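Local coordinates for N-methyltransferase (Streptoalloteichus sp. ATCC 53650, PDB 5BSZ), which probably transfers a methyl group from S-adenosylmethionine to an amino sugar, the trideoxysugar of kedarcidin, at residues 50-55 with 106-111; 99-104 with 134-139; 153-158 with 178-183; 182-187 with 207-212. All coordinates share one frame; numbering follows the deposited sequence.

Contact 1 (50-55 with 106-111); sequences SLLDVA and RVFDAV. With SAH (S-adenosyl-L-homocysteine), chain B.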
# COMPACT_ATOMS: atom_id res chain seq x y z
N SER A 50 8.02 -46.73 -2.01
CA SER A 50 8.56 -45.50 -2.55
C SER A 50 7.43 -44.57 -2.98
O SER A 50 6.40 -45.01 -3.49
CB SER A 50 9.48 -45.76 -3.74
OG SER A 50 8.81 -46.32 -4.82
N LEU A 51 7.67 -43.28 -2.75
CA LEU A 51 6.61 -42.25 -2.98
C LEU A 51 7.24 -40.92 -3.38
O LEU A 51 8.23 -40.45 -2.77
CB LEU A 51 5.78 -42.07 -1.72
CG LEU A 51 4.63 -41.03 -1.84
CD1 LEU A 51 3.40 -41.50 -1.11
CD2 LEU A 51 5.05 -39.68 -1.34
N LEU A 52 6.65 -40.30 -4.40
CA LEU A 52 6.95 -38.93 -4.76
C LEU A 52 5.77 -37.96 -4.52
O LEU A 52 4.66 -38.24 -4.95
CB LEU A 52 7.34 -38.90 -6.23
CG LEU A 52 7.46 -37.50 -6.84
CD1 LEU A 52 8.73 -36.81 -6.38
CD2 LEU A 52 7.38 -37.44 -8.34
N ASP A 53 6.01 -36.90 -3.75
CA ASP A 53 5.01 -35.85 -3.48
C ASP A 53 5.35 -34.60 -4.31
O ASP A 53 6.38 -33.93 -4.14
CB ASP A 53 4.91 -35.56 -1.99
CG ASP A 53 3.80 -34.54 -1.63
OD1 ASP A 53 2.83 -34.45 -2.42
OD2 ASP A 53 3.93 -33.88 -0.56
N VAL A 54 4.45 -34.31 -5.25
CA VAL A 54 4.61 -33.26 -6.25
C VAL A 54 3.92 -31.97 -5.78
O VAL A 54 2.74 -31.99 -5.44
CB VAL A 54 4.04 -33.69 -7.61
CG1 VAL A 54 4.17 -32.58 -8.63
CG2 VAL A 54 4.74 -34.96 -8.08
N ALA A 55 4.69 -30.87 -5.76
CA ALA A 55 4.34 -29.59 -5.12
C ALA A 55 4.18 -29.75 -3.63
O ALA A 55 3.16 -29.38 -3.07
CB ALA A 55 3.12 -28.92 -5.76
N ARG A 106 13.53 -41.87 -12.67
CA ARG A 106 13.15 -43.05 -11.89
C ARG A 106 11.65 -43.07 -11.74
O ARG A 106 10.94 -42.07 -12.02
CB ARG A 106 13.78 -43.06 -10.49
CG ARG A 106 13.27 -41.88 -9.62
CD ARG A 106 13.57 -42.15 -8.15
NE ARG A 106 12.84 -43.30 -7.65
CZ ARG A 106 12.95 -43.76 -6.42
NH1 ARG A 106 13.83 -43.23 -5.59
NH2 ARG A 106 12.24 -44.83 -6.09
N VAL A 107 11.16 -44.21 -11.27
CA VAL A 107 9.80 -44.40 -10.87
C VAL A 107 9.70 -44.65 -9.37
O VAL A 107 10.70 -44.84 -8.67
CB VAL A 107 9.09 -45.48 -11.71
CG1 VAL A 107 9.19 -45.09 -13.19
CG2 VAL A 107 9.71 -46.86 -11.46
N PHE A 108 8.46 -44.62 -8.91
CA PHE A 108 8.09 -44.73 -7.52
C PHE A 108 6.84 -45.60 -7.47
O PHE A 108 6.10 -45.60 -8.43
CB PHE A 108 7.74 -43.36 -6.93
CG PHE A 108 8.86 -42.37 -6.95
CD1 PHE A 108 9.11 -41.63 -8.07
CD2 PHE A 108 9.60 -42.13 -5.83
CE1 PHE A 108 10.12 -40.68 -8.10
CE2 PHE A 108 10.65 -41.23 -5.87
CZ PHE A 108 10.92 -40.50 -6.98
N ASP A 109 6.59 -46.31 -6.36
CA ASP A 109 5.35 -47.08 -6.22
C ASP A 109 4.08 -46.19 -6.22
O ASP A 109 3.04 -46.61 -6.67
CB ASP A 109 5.36 -47.86 -4.91
CG ASP A 109 6.49 -48.93 -4.90
OD1 ASP A 109 6.70 -49.47 -5.98
OD2 ASP A 109 7.20 -49.13 -3.89
N ALA A 110 4.21 -44.98 -5.70
CA ALA A 110 3.09 -44.00 -5.64
C ALA A 110 3.57 -42.57 -5.95
O ALA A 110 4.71 -42.17 -5.62
CB ALA A 110 2.50 -43.99 -4.26
N VAL A 111 2.69 -41.81 -6.59
CA VAL A 111 2.91 -40.37 -6.79
C VAL A 111 1.66 -39.63 -6.25
O VAL A 111 0.49 -39.97 -6.57
CB VAL A 111 3.18 -40.04 -8.27
CG1 VAL A 111 3.31 -38.54 -8.53
CG2 VAL A 111 4.46 -40.72 -8.81
N SAH B . 1.04 -30.03 -1.34
CA SAH B . 1.45 -28.97 -0.35
CB SAH B . 1.65 -27.56 -0.96
CG SAH B . 0.63 -26.46 -0.78
SD SAH B . 0.96 -24.88 -1.48
C SAH B . 0.47 -29.10 0.78
O SAH B . -0.54 -29.79 0.74
OXT SAH B . 0.76 -28.63 1.84
C5' SAH B . 1.15 -25.15 -3.22
C4' SAH B . 2.63 -25.39 -3.56
O4' SAH B . 2.79 -25.68 -4.96
C3' SAH B . 3.51 -24.17 -3.31
O3' SAH B . 4.54 -24.57 -2.40
C2' SAH B . 4.15 -23.78 -4.64
O2' SAH B . 5.53 -23.36 -4.50
C1' SAH B . 3.98 -25.05 -5.43
N9 SAH B . 3.88 -24.87 -6.89
C8 SAH B . 3.20 -23.91 -7.57
N7 SAH B . 3.37 -24.05 -8.91
C5 SAH B . 4.21 -25.11 -9.06
C6 SAH B . 4.82 -25.78 -10.22
N6 SAH B . 4.49 -25.28 -11.42
N1 SAH B . 5.60 -26.85 -9.97
C2 SAH B . 5.90 -27.27 -8.73
N3 SAH B . 5.39 -26.72 -7.62
C4 SAH B . 4.55 -25.66 -7.74
O HOH W 1 10.62 -47.74 -6.55
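Leu52 sets its CB over the face of the Phe108 ring, 3.7 Å from the ring centroid and 7° off the normal, a CH-pi contact. Taken from its base outward, Phe108 CB sits 3.8 Å from Ser50 OG. CG stands anti to its own carbonyl carbon (chi1 -62°), and Phe108 CD1 comes to 3.7 Å from Leu52 CB. Phe108 CD2 meets Leu51 C at 3.6 Å and CE2 lies near Leu51 O, while CE1 and CZ at the tip come back to Leu52 CB. The opposite face of the ring carries Arg106, whose NE is 3.4 Å above the ring plane and offset toward the rim. Phe108 CE2 in turn lies over the centre of that guanidinium, which is fixed by NE and NH2 both donating to Val107 O and by a salt bridge from NH2 to Asp71. An alanine in place of Phe108 would probably open a gap here, leaving Leu52 CB and the guanidinium face without the ring that separates them.

Ser50 and Asp109 exchange bonds both ways. Ser50 OG accepts from Asp109 N at 2.7 Å, and Ser50 N donates at 3.2 Å to Asp109 OD2, which also takes the N-H of Arg49. Beyond them the strands pair in parallel, with Leu52 N bonded to Ala110 O at 3.0 Å. Strand 50-54 lies between 71-76 and 110-113 in the Rossmann-like sheet of this methyltransferase fold, and just past its carboxyl end Ala55 O receives the amino group of S-adenosylhomocysteine.

Contact 2 (99-104 with 134-139); sequences MFDFDL and MARHLP. With SAH (S-adenosyl-L-homocysteine), chain B.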
# COMPACT_ATOMS: atom_id res chain seq x y z
N MET A 99 5.98 -28.98 -11.95
CA MET A 99 5.05 -30.12 -11.90
C MET A 99 4.46 -30.40 -13.26
O MET A 99 3.99 -31.50 -13.52
CB MET A 99 3.90 -29.88 -10.87
CG MET A 99 3.06 -28.65 -11.14
SD MET A 99 1.83 -28.10 -9.87
CE MET A 99 1.06 -29.67 -9.90
N PHE A 100 4.42 -29.39 -14.12
CA PHE A 100 3.81 -29.52 -15.43
C PHE A 100 4.65 -30.27 -16.43
O PHE A 100 4.11 -30.76 -17.42
CB PHE A 100 3.40 -28.15 -16.00
CG PHE A 100 2.39 -27.51 -15.14
CD1 PHE A 100 1.19 -28.15 -14.90
CD2 PHE A 100 2.70 -26.36 -14.44
CE1 PHE A 100 0.30 -27.62 -14.02
CE2 PHE A 100 1.78 -25.82 -13.56
CZ PHE A 100 0.60 -26.45 -13.36
N ASP A 101 5.96 -30.30 -16.22
CA ASP A 101 6.84 -31.04 -17.10
C ASP A 101 8.18 -31.24 -16.38
O ASP A 101 8.97 -30.29 -16.22
CB ASP A 101 6.99 -30.27 -18.41
CG ASP A 101 7.84 -31.02 -19.43
OD1 ASP A 101 8.82 -30.46 -19.93
OD2 ASP A 101 7.61 -32.23 -19.57
N PHE A 102 8.32 -32.39 -15.73
CA PHE A 102 9.52 -32.72 -14.97
C PHE A 102 9.83 -34.21 -15.29
O PHE A 102 8.97 -34.97 -15.78
CB PHE A 102 9.33 -32.49 -13.46
CG PHE A 102 8.36 -33.42 -12.80
CD1 PHE A 102 7.00 -33.14 -12.75
CD2 PHE A 102 8.80 -34.60 -12.20
CE1 PHE A 102 6.10 -34.03 -12.20
CE2 PHE A 102 7.91 -35.49 -11.64
CZ PHE A 102 6.55 -35.21 -11.62
N ASP A 103 11.05 -34.62 -15.00
CA ASP A 103 11.50 -36.01 -15.23
C ASP A 103 12.69 -36.21 -14.32
O ASP A 103 13.68 -35.51 -14.39
CB ASP A 103 11.88 -36.18 -16.70
CG ASP A 103 10.68 -36.49 -17.56
OD1 ASP A 103 10.10 -37.59 -17.37
OD2 ASP A 103 10.28 -35.63 -18.39
N LEU A 104 12.54 -37.15 -13.42
CA LEU A 104 13.49 -37.41 -12.36
C LEU A 104 14.34 -38.66 -12.75
O LEU A 104 15.21 -38.99 -12.00
CB LEU A 104 12.70 -37.76 -11.10
CG LEU A 104 11.78 -36.65 -10.59
CD1 LEU A 104 11.27 -37.01 -9.21
CD2 LEU A 104 12.48 -35.30 -10.50
N MET A 134 3.35 -36.89 -13.84
CA MET A 134 3.20 -37.77 -12.68
C MET A 134 3.17 -39.27 -13.03
O MET A 134 3.90 -40.04 -12.42
CB MET A 134 1.97 -37.43 -11.81
CG MET A 134 2.14 -36.03 -11.17
SD MET A 134 0.56 -35.52 -10.46
CE MET A 134 1.03 -33.81 -10.23
N ALA A 135 2.32 -39.65 -13.99
CA ALA A 135 2.14 -41.04 -14.42
C ALA A 135 3.42 -41.68 -14.99
O ALA A 135 3.62 -42.89 -14.80
CB ALA A 135 1.02 -41.12 -15.46
N ARG A 136 4.28 -40.92 -15.66
CA ARG A 136 5.52 -41.53 -16.11
C ARG A 136 6.56 -41.73 -15.02
O ARG A 136 7.65 -42.22 -15.30
CB ARG A 136 6.14 -40.80 -17.27
CG ARG A 136 6.57 -39.40 -17.01
CD ARG A 136 6.68 -38.70 -18.37
NE ARG A 136 7.19 -37.35 -18.17
CZ ARG A 136 6.63 -36.21 -18.60
NH1 ARG A 136 5.50 -36.20 -19.33
NH2 ARG A 136 7.22 -35.07 -18.28
N HIS A 137 6.24 -41.31 -13.79
CA HIS A 137 7.09 -41.69 -12.68
C HIS A 137 6.56 -42.86 -11.92
O HIS A 137 6.93 -43.06 -10.75
CB HIS A 137 7.29 -40.52 -11.74
CG HIS A 137 8.12 -39.45 -12.36
ND1 HIS A 137 7.61 -38.53 -13.26
CD2 HIS A 137 9.44 -39.21 -12.27
CE1 HIS A 137 8.58 -37.74 -13.67
NE2 HIS A 137 9.71 -38.14 -13.09
N LEU A 138 5.66 -43.62 -12.56
CA LEU A 138 5.11 -44.82 -11.96
C LEU A 138 5.44 -46.07 -12.78
O LEU A 138 5.44 -45.99 -14.02
CB LEU A 138 3.58 -44.77 -11.93
CG LEU A 138 2.95 -43.71 -11.03
CD1 LEU A 138 1.46 -43.63 -11.24
CD2 LEU A 138 3.27 -44.00 -9.61
N PRO A 139 5.66 -47.21 -12.11
CA PRO A 139 5.70 -48.46 -12.88
C PRO A 139 4.29 -48.95 -13.18
O PRO A 139 3.31 -48.37 -12.72
CB PRO A 139 6.35 -49.41 -11.91
CG PRO A 139 5.74 -49.01 -10.62
CD PRO A 139 5.78 -47.48 -10.68
N SAH B . 1.04 -30.03 -1.34
CA SAH B . 1.45 -28.97 -0.35
CB SAH B . 1.65 -27.56 -0.96
CG SAH B . 0.63 -26.46 -0.78
SD SAH B . 0.96 -24.88 -1.48
C SAH B . 0.47 -29.10 0.78
O SAH B . -0.54 -29.79 0.74
OXT SAH B . 0.76 -28.63 1.84
C5' SAH B . 1.15 -25.15 -3.22
C4' SAH B . 2.63 -25.39 -3.56
O4' SAH B . 2.79 -25.68 -4.96
C3' SAH B . 3.51 -24.17 -3.31
O3' SAH B . 4.54 -24.57 -2.40
C2' SAH B . 4.15 -23.78 -4.64
O2' SAH B . 5.53 -23.36 -4.50
C1' SAH B . 3.98 -25.05 -5.43
N9 SAH B . 3.88 -24.87 -6.89
C8 SAH B . 3.20 -23.91 -7.57
N7 SAH B . 3.37 -24.05 -8.91
C5 SAH B . 4.21 -25.11 -9.06
C6 SAH B . 4.82 -25.78 -10.22
N6 SAH B . 4.49 -25.28 -11.42
N1 SAH B . 5.60 -26.85 -9.97
C2 SAH B . 5.90 -27.27 -8.73
N3 SAH B . 5.39 -26.72 -7.62
C4 SAH B . 4.55 -25.66 -7.74
O HOH W 2 4.09 -33.73 -19.17
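A salt-bridge network of Asp101, Asp103 and Arg136 joins the cofactor-binding loop after strand 94-96 to the residues that leave helix 124-135. Arg136 starts with CG between its backbone N and carbonyl carbon (chi1 64°) and then runs extended to NE. Arg136 NE donates to Asp103 OD1 at 3.0 Å on the syn side, with carboxylate and guanidinium planes 23° apart. Arg136 NH2 does more: it bonds Asp101 OD2 at 3.1 Å on the anti side, reaches Phe102 O at 3.1 Å from above the carbonyl plane, and makes a weak bond to Asp103 OD2. NH1 turns to a water. A leucine in place of Arg136 would probably leave two carboxylates close together without their counter-charge and the Phe102 carbonyl without this donor.

Next to it, His137 NE2 accepts from Leu104 N at 3.0 Å, the donor lying in the ring plane. ND1 bonds Ala133 O one turn back in the helix, consistent with a proton on ND1. The ring is thus fixed at both nitrogens. The Phe102 ring lies beside it, near parallel but with little overlap; the exact spacing is doubtful, because two ring carbons are modelled too close. Deeper in, Met99 and Met134 run side by side and touch through Met99 CE and Met134 CE at 4.2 Å. Met99 N donates a hydrogen bond to N1 of the S-adenosylhomocysteine adenine at 2.9 Å. Both methionines rest on Val54 of strand 50-54, Phe102 and Leu104 on Leu52, and Met134 also on Val111 and Cys113 of strand 110-113.

Contact 3 (153-158 with 178-183); sequences GTFLDG and SHRIGD. With THM (thymidine), chain G.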
# COMPACT_ATOMS: atom_id res chain seq x y z
N GLY A 153 -19.25 -26.98 -9.41
CA GLY A 153 -20.41 -27.35 -8.56
C GLY A 153 -20.21 -27.18 -7.08
O GLY A 153 -21.09 -26.69 -6.34
N THR A 154 -18.99 -27.51 -6.62
CA THR A 154 -18.73 -27.63 -5.21
C THR A 154 -18.04 -26.42 -4.62
O THR A 154 -17.98 -26.28 -3.41
CB THR A 154 -17.95 -28.92 -4.89
OG1 THR A 154 -16.80 -29.03 -5.74
CG2 THR A 154 -18.87 -30.18 -5.14
N PHE A 155 -17.48 -25.53 -5.43
CA PHE A 155 -16.87 -24.33 -4.87
C PHE A 155 -17.97 -23.49 -4.23
O PHE A 155 -19.02 -23.31 -4.81
CB PHE A 155 -16.15 -23.54 -5.94
CG PHE A 155 -15.53 -22.27 -5.43
CD1 PHE A 155 -14.36 -22.32 -4.66
CD2 PHE A 155 -16.15 -21.06 -5.62
CE1 PHE A 155 -13.81 -21.16 -4.13
CE2 PHE A 155 -15.57 -19.89 -5.13
CZ PHE A 155 -14.41 -19.94 -4.38
N LEU A 156 -17.69 -22.97 -3.03
CA LEU A 156 -18.67 -22.21 -2.28
C LEU A 156 -18.26 -20.77 -2.29
O LEU A 156 -17.19 -20.46 -1.86
CB LEU A 156 -18.71 -22.70 -0.82
CG LEU A 156 -19.26 -24.12 -0.72
CD1 LEU A 156 -19.24 -24.56 0.74
CD2 LEU A 156 -20.62 -24.31 -1.42
N ASP A 157 -19.12 -19.90 -2.79
CA ASP A 157 -18.94 -18.46 -2.75
C ASP A 157 -19.08 -18.02 -1.29
O ASP A 157 -19.67 -18.71 -0.47
CB ASP A 157 -20.03 -17.82 -3.62
CG ASP A 157 -20.12 -18.49 -4.99
OD1 ASP A 157 -19.14 -18.32 -5.74
OD2 ASP A 157 -21.10 -19.21 -5.32
N GLY A 158 -18.46 -16.90 -0.96
CA GLY A 158 -18.59 -16.29 0.37
C GLY A 158 -17.54 -16.69 1.40
O GLY A 158 -17.70 -16.40 2.57
N SER A 178 -12.13 -15.44 -0.78
CA SER A 178 -12.09 -16.06 -2.12
C SER A 178 -13.36 -15.75 -2.91
O SER A 178 -14.40 -15.51 -2.32
CB SER A 178 -11.79 -17.56 -2.01
OG SER A 178 -12.94 -18.32 -1.68
N HIS A 179 -13.25 -15.70 -4.23
CA HIS A 179 -14.41 -15.54 -5.08
C HIS A 179 -14.16 -16.18 -6.43
O HIS A 179 -13.02 -16.43 -6.86
CB HIS A 179 -14.83 -14.08 -5.28
CG HIS A 179 -13.92 -13.26 -6.12
ND1 HIS A 179 -12.75 -12.70 -5.63
CD2 HIS A 179 -14.06 -12.80 -7.39
CE1 HIS A 179 -12.18 -12.01 -6.59
NE2 HIS A 179 -12.92 -12.10 -7.68
N ARG A 180 -15.26 -16.41 -7.12
CA ARG A 180 -15.28 -17.17 -8.34
C ARG A 180 -15.21 -16.17 -9.48
O ARG A 180 -15.86 -15.12 -9.45
CB ARG A 180 -16.59 -17.95 -8.33
CG ARG A 180 -16.89 -18.75 -9.59
CD ARG A 180 -18.41 -19.04 -9.67
NE ARG A 180 -18.98 -19.63 -8.45
CZ ARG A 180 -19.09 -20.93 -8.19
NH1 ARG A 180 -19.64 -21.33 -7.06
NH2 ARG A 180 -18.66 -21.82 -9.09
N ILE A 181 -14.38 -16.46 -10.47
CA ILE A 181 -14.39 -15.76 -11.75
C ILE A 181 -14.36 -16.75 -12.91
O ILE A 181 -13.36 -17.48 -13.11
CB ILE A 181 -13.13 -14.90 -11.95
CG1 ILE A 181 -12.95 -13.90 -10.80
CG2 ILE A 181 -13.18 -14.17 -13.29
CD1 ILE A 181 -11.52 -13.40 -10.81
N GLY A 182 -15.43 -16.80 -13.69
CA GLY A 182 -15.57 -17.83 -14.73
C GLY A 182 -15.34 -19.21 -14.09
O GLY A 182 -16.00 -19.54 -13.12
N ASP A 183 -14.40 -20.01 -14.61
CA ASP A 183 -14.05 -21.29 -13.98
C ASP A 183 -12.74 -21.23 -13.16
O ASP A 183 -12.04 -22.22 -13.06
CB ASP A 183 -14.02 -22.45 -15.00
CG ASP A 183 -12.85 -22.33 -15.98
OD1 ASP A 183 -12.40 -21.19 -16.16
OD2 ASP A 183 -12.35 -23.31 -16.59
O5' THM G . -10.42 -23.62 2.62
C5' THM G . -11.32 -22.55 2.29
C4' THM G . -11.72 -22.59 0.81
O4' THM G . -12.47 -23.80 0.73
C3' THM G . -12.65 -21.46 0.29
O3' THM G . -12.09 -20.75 -0.83
C2' THM G . -14.00 -22.10 -0.10
C1' THM G . -13.62 -23.59 -0.09
N1 THM G . -14.61 -24.63 0.23
C2 THM G . -15.40 -24.92 -0.90
O2 THM G . -15.18 -24.22 -1.89
N3 THM G . -16.34 -25.86 -0.91
C4 THM G . -16.56 -26.62 0.16
O4 THM G . -17.45 -27.53 0.14
C5 THM G . -15.72 -26.36 1.35
C5M THM G . -16.03 -27.24 2.53
C6 THM G . -14.74 -25.37 1.35
O HOH W 3 -15.79 -18.41 -1.72
O HOH W 4 -17.84 -16.13 -5.55
O HOH W 5 -21.85 -18.43 -7.58
O HOH W 6 -17.19 -15.37 -2.79
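Arg180 takes Asp157 side-on with two nitrogens: Arg180 NE to Asp157 OD1 at 3.0 Å, on its syn lone pair, and NH1 to Asp157 OD2 at 3.1 Å. The two planes are 56° apart, far from a flat pairing. NH1 also gives a weak bond to Phe155 O. Phe155 CG stands anti to the backbone N (chi1 179°), which starts the ring off on the Arg180 side. The ring stands almost upright on the guanidinium (83°), with Phe155 CD2 over one face of that group and 3.8 Å from Arg180 NH1. At the far end of the ring, Phe155 CZ comes to 3.5 Å from Ser178 OG. A loop is laid in this way along the end of strand 171-181, in the antiparallel sheet, and between them they form much of the thymidine pocket. Thymidine N3 donates to Thr154 O at 3.0 Å, nearly straight, and Leu156 N donates to thymidine O2. Ser178 OG and the thymidine O3' are hydrogen-bonded at 2.7 Å. Waters fill in behind: one joins Leu156 O to Ser178 OG, another Asp157 OD1 to Arg180 N, a third Gly158 N to Ser178 O. Farther out, Arg180 NH2 is held by Pro152 O, and Trp150 and Leu210 pack against Phe155.

Contact 4 (182-187 with 207-212); sequences GDVSRH and DLTLFP. With EDO (1,2-ethanediol), chain C.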
# COMPACT_ATOMS: atom_id res chain seq x y z
N GLY A 182 -15.43 -16.80 -13.69
CA GLY A 182 -15.57 -17.83 -14.73
C GLY A 182 -15.34 -19.21 -14.09
O GLY A 182 -16.00 -19.54 -13.12
N ASP A 183 -14.40 -20.01 -14.61
CA ASP A 183 -14.05 -21.29 -13.98
C ASP A 183 -12.74 -21.23 -13.16
O ASP A 183 -12.04 -22.22 -13.06
CB ASP A 183 -14.02 -22.45 -15.00
CG ASP A 183 -12.85 -22.33 -15.98
OD1 ASP A 183 -12.40 -21.19 -16.16
OD2 ASP A 183 -12.35 -23.31 -16.59
N VAL A 184 -12.47 -20.10 -12.52
CA VAL A 184 -11.34 -19.85 -11.62
C VAL A 184 -11.80 -19.41 -10.25
O VAL A 184 -12.80 -18.71 -10.12
CB VAL A 184 -10.38 -18.82 -12.30
CG1 VAL A 184 -9.49 -18.01 -11.35
CG2 VAL A 184 -9.59 -19.53 -13.35
N SER A 185 -11.21 -19.92 -9.18
CA SER A 185 -11.40 -19.31 -7.86
C SER A 185 -10.16 -18.42 -7.59
O SER A 185 -9.03 -18.79 -7.89
CB SER A 185 -11.61 -20.33 -6.77
OG SER A 185 -10.55 -21.30 -6.67
N ARG A 186 -10.41 -17.19 -7.16
CA ARG A 186 -9.40 -16.22 -6.86
C ARG A 186 -9.31 -16.00 -5.38
O ARG A 186 -10.31 -15.67 -4.71
CB ARG A 186 -9.71 -14.91 -7.57
CG ARG A 186 -8.70 -13.81 -7.30
CD ARG A 186 -8.74 -12.79 -8.44
NE ARG A 186 -8.16 -13.33 -9.68
CZ ARG A 186 -8.08 -12.66 -10.80
NH1 ARG A 186 -8.53 -11.41 -10.87
NH2 ARG A 186 -7.46 -13.17 -11.84
N HIS A 187 -8.12 -16.21 -4.87
CA HIS A 187 -7.87 -16.24 -3.42
C HIS A 187 -7.01 -15.06 -2.98
O HIS A 187 -5.88 -14.85 -3.47
CB HIS A 187 -7.18 -17.59 -3.06
CG HIS A 187 -8.05 -18.75 -3.38
ND1 HIS A 187 -8.85 -19.36 -2.44
CD2 HIS A 187 -8.32 -19.36 -4.56
CE1 HIS A 187 -9.57 -20.30 -3.02
NE2 HIS A 187 -9.28 -20.32 -4.31
N ASP A 207 -4.88 -17.56 -8.24
CA ASP A 207 -5.97 -18.24 -8.93
C ASP A 207 -5.75 -19.77 -8.90
O ASP A 207 -4.62 -20.24 -9.04
CB ASP A 207 -6.00 -17.75 -10.37
CG ASP A 207 -6.54 -16.31 -10.54
OD1 ASP A 207 -7.22 -15.85 -9.63
OD2 ASP A 207 -6.36 -15.73 -11.64
N LEU A 208 -6.85 -20.52 -8.78
CA LEU A 208 -6.90 -21.95 -9.04
C LEU A 208 -8.06 -22.26 -9.97
O LEU A 208 -9.15 -21.65 -9.83
CB LEU A 208 -7.13 -22.64 -7.70
CG LEU A 208 -6.01 -22.53 -6.64
CD1 LEU A 208 -6.46 -23.01 -5.29
CD2 LEU A 208 -4.77 -23.31 -7.08
N THR A 209 -7.85 -23.19 -10.91
CA THR A 209 -8.91 -23.56 -11.84
C THR A 209 -9.93 -24.50 -11.18
O THR A 209 -9.55 -25.41 -10.46
CB THR A 209 -8.32 -24.23 -13.06
OG1 THR A 209 -7.34 -23.35 -13.54
CG2 THR A 209 -9.38 -24.52 -14.13
N LEU A 210 -11.22 -24.30 -11.43
CA LEU A 210 -12.27 -25.18 -11.02
C LEU A 210 -12.56 -26.20 -12.11
O LEU A 210 -13.19 -25.85 -13.14
CB LEU A 210 -13.52 -24.35 -10.66
CG LEU A 210 -13.33 -23.26 -9.60
CD1 LEU A 210 -14.52 -22.28 -9.55
CD2 LEU A 210 -13.11 -23.93 -8.27
N PHE A 211 -12.01 -27.40 -11.98
CA PHE A 211 -12.23 -28.44 -13.00
C PHE A 211 -13.35 -29.36 -12.58
O PHE A 211 -13.42 -29.78 -11.42
CB PHE A 211 -11.00 -29.33 -13.23
CG PHE A 211 -9.81 -28.62 -13.76
CD1 PHE A 211 -8.74 -28.35 -12.95
CD2 PHE A 211 -9.72 -28.31 -15.11
CE1 PHE A 211 -7.62 -27.72 -13.47
CE2 PHE A 211 -8.61 -27.70 -15.63
CZ PHE A 211 -7.52 -27.42 -14.82
N PRO A 212 -14.27 -29.67 -13.51
CA PRO A 212 -15.26 -30.67 -13.12
C PRO A 212 -14.62 -32.06 -12.97
O PRO A 212 -13.59 -32.34 -13.57
CB PRO A 212 -16.27 -30.67 -14.29
CG PRO A 212 -15.65 -29.93 -15.42
CD PRO A 212 -14.53 -29.07 -14.83
C1 EDO C . -3.40 -13.35 -11.03
O1 EDO C . -3.72 -14.61 -11.66
C2 EDO C . -3.61 -12.10 -11.92
O2 EDO C . -3.80 -12.32 -13.32
O HOH W 7 -13.24 -25.78 -15.77
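Arg186 lies side by side with Asp207, both pointing the same way, their guanidinium and carboxylate planes nearly coplanar (5°). This is the open end of the beta hairpin made by strands 184-195 and 198-209, where Arg186 and Asp207 form a non-hydrogen-bonded antiparallel pair. Arg186 NE bonds Asp207 OD1 at 2.7 Å and Arg186 NH2 bonds Asp207 OD2 at 2.8 Å, each along a syn lone pair and almost perfectly straight. Two such bonds in one plane fix the rotation of both groups. NH1 is left to other chains: it makes a salt bridge to Asp13 of the third subunit and a hydrogen bond to Met3 O of the fourth.

Val184 shares this face of the sheet, and its CG1, anti to the backbone N (chi1 156°), packs 3.5 Å from Asp207 CG. Between these pairs comes the hydrogen-bonded one, Ser185 with Leu208, with Ser185 N 2.8 Å from Leu208 O and a return bond from Leu208 N to Ser185 O. Past the strand, Leu210 N still reaches Asp183 O at 2.8 Å, so the pairing runs into the turn.

The other face holds Ser185, Leu208 and His187, a residue of the thymidine pocket. Leu208 CD1 touches His187 NE2 at 4.0 Å, the two side chains crossing at about a right angle. Trp149 NE1 hydrogen-bonds Ser185 OG, and the same hydroxyl lies in the plane of the His187 ring, hydrogen-bonded to NE2 at 2.9 Å.

Overall arrangement
The four contacts fall into two pairs. Contacts 1 and 2 have centres about 8 Å apart in the Rossmann-like part, and their segments alternate along the chain; Phe108 N probably bonds His137 O, 2.9 Å away, and both touch S-adenosylhomocysteine. Contacts 3 and 4, centres about 7 Å apart, share Gly182 and Asp183, the turn between neighbouring strands 171-181 and 184-195. His179 O and Arg186 N, 2.7 Å apart, probably bond there, and both contacts border thymidine. The pairs stand well apart: contacts 1 and 3 have centres about 31 Å apart, on opposite sides of the chain's centre. Contacts 2 and 4 come nearer, about 8 Å between nearest atoms, with the Leu208 side chain about 7 Å from the cofactor product.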